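Local coordinates for L-Ribose isomerase (Acinetobacter, PDB 4Q0Q), which probably interconverts the aldopentose L-ribose and the ketopentose L-ribulose at a metal ion held inside a cupin-type beta-barrel, at residues A[15-20]-A[255-260]; A[79-84]-A[217-222]; A[106-111]-A[199-204]. All coordinates share one frame; numbering follows the deposited sequence.

Interaction 1 of 3, residues A[15-20]-A[255-260]. With RUU (alpha-L-ribulofuranose), chain G.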
# COMPACT_ATOMS: atom_id res chain seq x y z
N THR A 15 3.70 -32.78 -17.13
CA THR A 15 5.14 -32.94 -16.90
C THR A 15 5.85 -31.63 -17.19
O THR A 15 7.08 -31.56 -17.18
CB THR A 15 5.74 -34.04 -17.80
OG1 THR A 15 5.55 -33.69 -19.17
CG2 THR A 15 5.08 -35.38 -17.52
N SER A 16 5.06 -30.60 -17.48
CA SER A 16 5.60 -29.28 -17.77
C SER A 16 4.48 -28.25 -17.72
O SER A 16 3.30 -28.60 -17.62
CB SER A 16 6.26 -29.26 -19.15
OG SER A 16 5.31 -29.44 -20.18
N ILE A 17 4.87 -26.99 -17.79
CA ILE A 17 3.92 -25.89 -17.77
C ILE A 17 4.04 -25.16 -19.10
O ILE A 17 5.14 -24.92 -19.59
CB ILE A 17 4.25 -24.93 -16.59
CG1 ILE A 17 3.28 -23.74 -16.59
CG2 ILE A 17 5.68 -24.44 -16.70
CD1 ILE A 17 3.51 -22.80 -15.43
N THR A 18 2.90 -24.81 -19.69
CA THR A 18 2.93 -24.11 -20.96
C THR A 18 3.46 -22.70 -20.79
O THR A 18 3.39 -22.12 -19.70
CB THR A 18 1.55 -24.00 -21.61
OG1 THR A 18 0.72 -23.12 -20.83
CG2 THR A 18 0.90 -25.37 -21.70
N ARG A 19 4.00 -22.16 -21.87
CA ARG A 19 4.53 -20.80 -21.87
C ARG A 19 3.45 -19.84 -21.36
O ARG A 19 3.74 -18.95 -20.57
CB ARG A 19 4.97 -20.42 -23.28
CG ARG A 19 5.30 -18.95 -23.47
CD ARG A 19 6.24 -18.43 -22.39
NE ARG A 19 7.53 -19.11 -22.37
CZ ARG A 19 8.52 -18.79 -21.55
NH1 ARG A 19 9.67 -19.45 -21.58
NH2 ARG A 19 8.36 -17.80 -20.68
N ARG A 20 2.21 -20.05 -21.80
CA ARG A 20 1.11 -19.19 -21.38
C ARG A 20 0.83 -19.31 -19.88
O ARG A 20 0.66 -18.30 -19.20
CB ARG A 20 -0.17 -19.53 -22.15
CG ARG A 20 -1.39 -18.75 -21.66
CD ARG A 20 -2.66 -19.10 -22.42
NE ARG A 20 -3.83 -18.54 -21.76
CZ ARG A 20 -5.08 -18.63 -22.22
NH1 ARG A 20 -5.32 -19.27 -23.36
NH2 ARG A 20 -6.08 -18.09 -21.54
N LEU A 255 16.11 -26.26 -9.37
CA LEU A 255 17.06 -25.63 -10.29
C LEU A 255 16.62 -25.42 -11.74
O LEU A 255 17.35 -24.81 -12.52
CB LEU A 255 18.39 -26.39 -10.25
CG LEU A 255 19.00 -26.54 -8.85
CD1 LEU A 255 20.28 -27.36 -8.94
CD2 LEU A 255 19.28 -25.17 -8.25
N GLN A 256 15.45 -25.93 -12.12
CA GLN A 256 14.99 -25.75 -13.49
C GLN A 256 13.50 -26.01 -13.68
O GLN A 256 12.96 -27.01 -13.17
CB GLN A 256 15.77 -26.64 -14.46
CG GLN A 256 15.57 -26.26 -15.92
CD GLN A 256 16.11 -27.29 -16.89
OE1 GLN A 256 17.19 -27.85 -16.68
NE2 GLN A 256 15.37 -27.54 -17.97
N THR A 257 12.84 -25.12 -14.41
CA THR A 257 11.41 -25.24 -14.68
C THR A 257 11.20 -25.67 -16.12
O THR A 257 11.80 -25.10 -17.04
CB THR A 257 10.69 -23.89 -14.45
OG1 THR A 257 11.00 -23.40 -13.14
CG2 THR A 257 9.18 -24.06 -14.59
N ALA A 258 10.34 -26.67 -16.33
CA ALA A 258 10.07 -27.16 -17.67
C ALA A 258 8.92 -26.39 -18.31
O ALA A 258 7.75 -26.59 -17.98
CB ALA A 258 9.74 -28.65 -17.62
N ILE A 259 9.26 -25.50 -19.24
CA ILE A 259 8.25 -24.68 -19.92
C ILE A 259 8.09 -25.11 -21.38
O ILE A 259 9.07 -25.14 -22.13
CB ILE A 259 8.64 -23.19 -19.86
CG1 ILE A 259 8.87 -22.77 -18.41
CG2 ILE A 259 7.55 -22.34 -20.50
CD1 ILE A 259 9.56 -21.43 -18.26
N SER A 260 6.86 -25.42 -21.76
CA SER A 260 6.57 -25.84 -23.13
C SER A 260 5.69 -24.82 -23.84
O SER A 260 4.51 -25.13 -24.14
CB SER A 260 5.88 -27.22 -23.12
OG SER A 260 4.68 -27.19 -22.37
OXT SER A 260 6.19 -23.70 -24.09
C1 RUU G . 3.66 -14.41 -23.80
O1 RUU G . 3.76 -13.04 -24.14
C2 RUU G . 2.24 -14.93 -23.97
O2 RUU G . 1.53 -14.79 -22.76
C3 RUU G . 2.18 -16.37 -24.46
O3 RUU G . 1.86 -17.23 -23.37
C4 RUU G . 1.05 -16.39 -25.49
O4 RUU G . -0.13 -16.90 -24.90
C5 RUU G . 0.83 -14.92 -25.88
O5 RUU G . 1.60 -14.12 -24.97

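Interaction 2 of 3, residues A[79-84]-A[217-222]. With QDK (L-ribulose), chain E; RUU (alpha-L-ribulofuranose), chain C.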
# COMPACT_ATOMS: atom_id res chain seq x y z
N SER A 79 15.42 -9.84 -5.13
CA SER A 79 15.87 -8.47 -5.36
C SER A 79 17.31 -8.26 -4.90
O SER A 79 17.98 -7.31 -5.32
CB SER A 79 14.97 -7.46 -4.63
OG SER A 79 15.10 -7.59 -3.23
N LEU A 80 17.77 -9.16 -4.04
CA LEU A 80 19.12 -9.04 -3.51
C LEU A 80 19.72 -10.38 -3.08
O LEU A 80 19.06 -11.18 -2.40
CB LEU A 80 19.11 -8.08 -2.32
CG LEU A 80 20.46 -7.81 -1.65
CD1 LEU A 80 21.29 -6.86 -2.51
CD2 LEU A 80 20.23 -7.21 -0.27
N ASN A 81 20.96 -10.61 -3.50
CA ASN A 81 21.72 -11.80 -3.14
C ASN A 81 23.17 -11.33 -3.21
O ASN A 81 23.89 -11.59 -4.17
CB ASN A 81 21.46 -12.96 -4.11
CG ASN A 81 21.89 -14.30 -3.53
OD1 ASN A 81 21.82 -14.51 -2.32
ND2 ASN A 81 22.31 -15.21 -4.40
N GLU A 82 23.55 -10.62 -2.16
CA GLU A 82 24.86 -10.02 -2.01
C GLU A 82 25.80 -10.85 -1.13
O GLU A 82 25.48 -11.15 0.03
CB GLU A 82 24.68 -8.62 -1.42
CG GLU A 82 25.95 -7.97 -0.88
CD GLU A 82 27.02 -7.80 -1.94
OE1 GLU A 82 26.68 -7.35 -3.05
OE2 GLU A 82 28.19 -8.10 -1.66
N PRO A 83 26.97 -11.23 -1.66
CA PRO A 83 27.98 -12.03 -0.96
C PRO A 83 28.52 -11.33 0.29
O PRO A 83 28.83 -11.98 1.29
CB PRO A 83 29.07 -12.23 -2.01
CG PRO A 83 28.30 -12.18 -3.31
CD PRO A 83 27.37 -11.01 -3.07
N ALA A 84 28.61 -10.01 0.23
CA ALA A 84 29.12 -9.22 1.35
C ALA A 84 30.54 -9.67 1.71
O ALA A 84 30.93 -9.71 2.89
CB ALA A 84 28.20 -9.34 2.55
N SER A 217 17.47 -13.00 4.43
CA SER A 217 18.35 -14.04 4.93
C SER A 217 19.79 -13.85 4.51
O SER A 217 20.13 -12.87 3.84
CB SER A 217 17.88 -15.38 4.40
OG SER A 217 18.16 -15.48 3.02
N THR A 218 20.65 -14.80 4.89
CA THR A 218 22.04 -14.74 4.50
C THR A 218 22.09 -15.21 3.04
O THR A 218 21.05 -15.59 2.48
CB THR A 218 22.96 -15.63 5.41
OG1 THR A 218 22.51 -16.99 5.40
CG2 THR A 218 22.95 -15.10 6.84
N TYR A 219 23.27 -15.19 2.44
CA TYR A 219 23.44 -15.55 1.04
C TYR A 219 22.83 -16.88 0.59
O TYR A 219 22.92 -17.89 1.28
CB TYR A 219 24.93 -15.56 0.69
CG TYR A 219 25.21 -15.53 -0.79
CD1 TYR A 219 25.14 -14.33 -1.50
CD2 TYR A 219 25.55 -16.69 -1.47
CE1 TYR A 219 25.41 -14.29 -2.87
CE2 TYR A 219 25.83 -16.67 -2.84
CZ TYR A 219 25.76 -15.46 -3.53
OH TYR A 219 26.06 -15.42 -4.87
N SER A 220 22.21 -16.86 -0.58
CA SER A 220 21.57 -18.05 -1.13
C SER A 220 22.44 -18.70 -2.22
O SER A 220 22.60 -18.16 -3.31
CB SER A 220 20.20 -17.68 -1.68
OG SER A 220 19.50 -18.83 -2.12
N HIS A 221 23.02 -19.86 -1.90
CA HIS A 221 23.87 -20.60 -2.84
C HIS A 221 22.97 -21.53 -3.65
O HIS A 221 22.72 -22.66 -3.25
CB HIS A 221 24.90 -21.44 -2.07
CG HIS A 221 25.77 -20.64 -1.15
ND1 HIS A 221 26.86 -19.92 -1.60
CD2 HIS A 221 25.70 -20.42 0.18
CE1 HIS A 221 27.42 -19.30 -0.58
NE2 HIS A 221 26.73 -19.58 0.51
N GLU A 222 22.48 -21.05 -4.79
CA GLU A 222 21.59 -21.84 -5.64
C GLU A 222 21.94 -21.76 -7.12
O GLU A 222 21.67 -20.77 -7.78
CB GLU A 222 20.14 -21.36 -5.45
CG GLU A 222 19.62 -21.43 -4.03
CD GLU A 222 18.20 -20.89 -3.89
OE1 GLU A 222 18.00 -19.68 -4.14
OE2 GLU A 222 17.29 -21.67 -3.54
C1 QDK E . 18.15 -8.69 -8.16
O1 QDK E . 17.35 -8.91 -9.31
C2 QDK E . 19.47 -9.40 -8.33
O2 QDK E . 20.17 -9.17 -9.33
C3 QDK E . 19.85 -10.51 -7.38
O3 QDK E . 19.77 -11.76 -8.04
C4 QDK E . 21.28 -10.28 -6.86
O4 QDK E . 22.20 -10.41 -7.93
C5 QDK E . 21.38 -8.90 -6.23
O5 QDK E . 22.66 -8.73 -5.66
C1 RUU C . 12.63 -20.43 1.76
O1 RUU C . 12.64 -21.34 2.85
C2 RUU C . 13.58 -20.87 0.68
O2 RUU C . 14.89 -21.02 1.20
C3 RUU C . 13.62 -19.98 -0.55
O3 RUU C . 14.67 -19.03 -0.43
C4 RUU C . 13.96 -20.98 -1.67
O4 RUU C . 15.36 -21.20 -1.68
C5 RUU C . 13.27 -22.26 -1.21
O5 RUU C . 13.14 -22.16 0.22

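Interaction 3 of 3, residues A[106-111]-A[199-204]. With CO (cobalt (II) ion), chain B; RUU (alpha-L-ribulofuranose), chain C.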
# COMPACT_ATOMS: atom_id res chain seq x y z
N MET A 106 8.32 -13.98 -1.85
CA MET A 106 7.85 -15.31 -2.16
C MET A 106 6.33 -15.32 -2.24
O MET A 106 5.65 -14.77 -1.37
CB MET A 106 8.35 -16.31 -1.10
CG MET A 106 9.88 -16.31 -0.97
SD MET A 106 10.55 -17.60 0.13
CE MET A 106 9.94 -17.05 1.70
N ILE A 107 5.80 -15.92 -3.30
CA ILE A 107 4.37 -15.97 -3.48
C ILE A 107 3.92 -17.42 -3.62
O ILE A 107 4.36 -18.14 -4.51
CB ILE A 107 3.93 -15.14 -4.71
CG1 ILE A 107 4.43 -13.70 -4.54
CG2 ILE A 107 2.40 -15.17 -4.85
CD1 ILE A 107 4.04 -12.77 -5.65
N VAL A 108 3.04 -17.82 -2.71
CA VAL A 108 2.51 -19.18 -2.66
C VAL A 108 0.99 -19.15 -2.74
O VAL A 108 0.33 -18.46 -1.95
CB VAL A 108 2.95 -19.87 -1.34
CG1 VAL A 108 2.36 -21.27 -1.24
CG2 VAL A 108 4.47 -19.90 -1.28
N HIS A 109 0.44 -19.90 -3.68
CA HIS A 109 -1.00 -19.92 -3.84
C HIS A 109 -1.68 -20.85 -2.86
O HIS A 109 -1.03 -21.72 -2.27
CB HIS A 109 -1.36 -20.26 -5.29
CG HIS A 109 -1.32 -19.07 -6.19
ND1 HIS A 109 -0.14 -18.46 -6.56
CD2 HIS A 109 -2.31 -18.32 -6.73
CE1 HIS A 109 -0.40 -17.39 -7.29
NE2 HIS A 109 -1.71 -17.29 -7.40
N PRO A 110 -2.99 -20.68 -2.66
CA PRO A 110 -3.79 -21.48 -1.73
C PRO A 110 -3.52 -22.98 -1.78
O PRO A 110 -3.67 -23.61 -2.83
CB PRO A 110 -5.22 -21.12 -2.10
CG PRO A 110 -5.09 -19.71 -2.61
CD PRO A 110 -3.87 -19.80 -3.46
N GLY A 111 -3.12 -23.53 -0.64
CA GLY A 111 -2.83 -24.95 -0.54
C GLY A 111 -1.46 -25.40 -1.02
O GLY A 111 -1.05 -26.52 -0.72
N HIS A 199 12.62 -27.01 7.34
CA HIS A 199 11.46 -26.14 7.30
C HIS A 199 10.70 -26.23 5.98
O HIS A 199 11.24 -26.63 4.95
CB HIS A 199 11.84 -24.67 7.57
CG HIS A 199 12.80 -24.09 6.59
ND1 HIS A 199 14.14 -24.41 6.57
CD2 HIS A 199 12.61 -23.19 5.59
CE1 HIS A 199 14.73 -23.75 5.60
NE2 HIS A 199 13.83 -23.00 4.99
N ALA A 200 9.42 -25.87 6.05
CA ALA A 200 8.52 -25.87 4.92
C ALA A 200 7.38 -24.93 5.28
O ALA A 200 7.22 -24.57 6.45
CB ALA A 200 7.98 -27.27 4.66
N PHE A 201 6.60 -24.52 4.29
CA PHE A 201 5.47 -23.65 4.54
C PHE A 201 4.47 -23.66 3.40
O PHE A 201 4.80 -24.02 2.27
CB PHE A 201 5.94 -22.22 4.86
CG PHE A 201 6.73 -21.55 3.76
CD1 PHE A 201 6.08 -20.84 2.76
CD2 PHE A 201 8.12 -21.57 3.77
CE1 PHE A 201 6.80 -20.16 1.78
CE2 PHE A 201 8.86 -20.89 2.80
CZ PHE A 201 8.20 -20.18 1.80
N ARG A 202 3.24 -23.28 3.70
CA ARG A 202 2.19 -23.23 2.71
C ARG A 202 1.26 -22.06 3.00
O ARG A 202 1.32 -21.45 4.06
CB ARG A 202 1.34 -24.50 2.76
CG ARG A 202 0.36 -24.50 3.94
CD ARG A 202 -0.70 -25.58 3.84
NE ARG A 202 -1.72 -25.42 4.87
CZ ARG A 202 -2.82 -26.17 4.96
NH1 ARG A 202 -3.04 -27.14 4.08
NH2 ARG A 202 -3.70 -25.94 5.93
N CYS A 203 0.40 -21.79 2.03
CA CYS A 203 -0.61 -20.77 2.14
C CYS A 203 -1.87 -21.59 2.44
O CYS A 203 -2.13 -22.59 1.76
CB CYS A 203 -0.77 -20.03 0.80
SG CYS A 203 -2.23 -18.96 0.68
N PRO A 204 -2.64 -21.20 3.46
CA PRO A 204 -3.87 -21.95 3.79
C PRO A 204 -4.72 -22.11 2.53
O PRO A 204 -4.84 -21.19 1.73
CB PRO A 204 -4.54 -21.06 4.83
CG PRO A 204 -3.37 -20.43 5.55
CD PRO A 204 -2.45 -20.07 4.39
CO CO B . 14.75 -22.24 3.16
C1 RUU C . 12.63 -20.43 1.76
O1 RUU C . 12.64 -21.34 2.85
C2 RUU C . 13.58 -20.87 0.68
O2 RUU C . 14.89 -21.02 1.20
C3 RUU C . 13.62 -19.98 -0.55
O3 RUU C . 14.67 -19.03 -0.43
C4 RUU C . 13.96 -20.98 -1.67
O4 RUU C . 15.36 -21.20 -1.68
C5 RUU C . 13.27 -22.26 -1.21
O5 RUU C . 13.14 -22.16 0.22
O HOH W 1 -2.49 -27.83 1.37

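Interaction 1 of 3, residues A[15-20]-A[255-260]
Ile17 and Ile259 form a single beta bridge that ties the start of the modelled chain to its end. Ile17 N donates to Ala258 O at 2.9 Å, nearly straight (174° at the hydrogen), and Ser260 N returns one to Ile17 O at 2.8 Å. Ile17 O also receives the CA-H of Ile259, so one carbonyl meets two consecutive residues of the tail.

The tight side is the one carrying Ile17, Thr257 and Ile259. Ile17 and Ile259 run side by side and point the same way, with Ile17 CG2 4.0 Å from Ile259 CG1; the Thr257 methyl CG2 touches Ile17 CG2. Arg19 closes the patch: its chain bends at chi2 (49°) and chi3 (61°), which folds the guanidinium back until Ile259 CG2 sits over one of its faces, 3.7 Å from Arg19 NE. Salt bridges to Asp23 and Asp47 hold that guanidinium.

The other side is looser and faces solvent. Ser16 OG and Ser260 OG share a long hydrogen bond of 3.2 Å, Ala258 CB rests on Ser16 CB, and Thr15 lies at the exposed edge. The Ser260 carboxylate lies instead over the Thr18-Arg19 turn, with OXT 3.6 Å from Arg19 CB.

Thr18, its OG1 bonded to Glu21 N, N-caps helix 19-35, and the tail ends beside the first turn, against which a bound ribulofuranose also lies, its O3 3.3 Å from Arg20 CB. Ile17 and Ile259 both pack on Tyr22 of the helix, Ile17 reaches Trp25 as well, and Thr257 OG1 bonds to Gly50 O at strand 50-52.

Interaction 2 of 3, residues A[79-84]-A[217-222]
Asn81 OD1 accepts the backbone N-H of Ser220 at 2.9 Å, in the plane of the amide and on a lone pair. The other arm works too: Asn81 ND2 donates to Ser220 O at 3.2 Å, so one side chain grips both the N-H and the C=O of one residue, much as a neighbouring strand would. With CG anti to the backbone N (chi1 -163°), the amide reaches across the gap.

The pair of bonds fixes the amide's rotation, and the Tyr219 ring lies almost parallel to it, 11° off, with Asn81 OD1 3.4 Å above the ring plane and displaced toward its rim. Glu82 O approaches the ring edge, while Pro83 CG meets Tyr219 CE1 at 3.6 Å.

Ser220 OG points on to Glu222 OE1 at 2.7 Å, and Glu222 OE2 accepts O4 of the bound ribulofuranose at the same distance. Arg254 (salt bridge) and Asn243 meet that oxygen too and help to fix the carboxylate. Ser220 is thus second-shell to the sugar site.

Strand 101-108 lies between strands 73-82 and 211-217, and Asn81 and Ser220 both rest on its Cys102, so the Asn81-Ser220 pairing spans that middle strand where its neighbours run out.

Interaction 3 of 3, residues A[106-111]-A[199-204]
Gly111 N donates to Cys203 O at 2.8 Å, a somewhat bent bond (149° at the hydrogen), where the chain leaving strand 106-108 meets the chain leaving strand 199-202; the axes of these short strand segments come within 8.9 Å, at 59° to each other. That spacing suits strands of two facing sheets, and here the six-stranded and five-stranded antiparallel sheets enclose the interior of a cupin-type barrel.

The Phe201 ring bridges the gap between them. Its CG lies between the backbone N and the carbonyl carbon (chi1 60°), which sends the ring across toward the other sheet. Met106 comes in at about a right angle: its methyl CE touches Phe201 CZ at 3.6 Å, while SD stands at the ring edge, 5.2 Å from the centroid, a Met-aromatic contact. Val108 CG2 leans obliquely on Phe201 CE1 at 3.9 Å. The two methyls of Val108 divide the work, since CG1 packs instead against Cys203 CB. Met74 of strand 73-82 adds to the same cluster, touching Met106, Val108 and Phe201. Farther along, Cys203 CB is pressed against Val108 O at 3.4 Å, and its SG lies beside Pro110.

Beyond Cys203, a water accepts from Arg202 NH1 and donates to Gly111 O, linking the two segments a second time; Arg202 NE is held separately by Glu134.

At the opposite end of the strand lies the metal site. Carbon C1 of the bound ribulofuranose sits at the edge of the Phe201 ring, and Met106 SD is close to that same carbon. His117, His119 and Glu124 bind the cobalt ion with His199, which reaches it through NE2 at 2.2 Å, while the sugar completes the shell with O1 and O2.

Interactions 2 and 3 meet at one ribulofuranose: interaction 3 gives His199 to the cobalt ion that binds the sugar's O1 and O2 and lines the pocket with Met106 and Phe201, while interaction 2 gives Glu222, which holds O4. Their centres are about 21 Å apart, on opposite sides of the chain's centre, yet strands 73-82 and 101-108 are neighbours in one sheet. Interaction 1 lies at the surface, beside a different ribulofuranose; its centre is about 25 Å from that of interaction 2, though their nearest atoms are about 4 Å apart without touching. Joining the termini, it closes a loop in which interaction 2 is nested, and interaction 3 inside that.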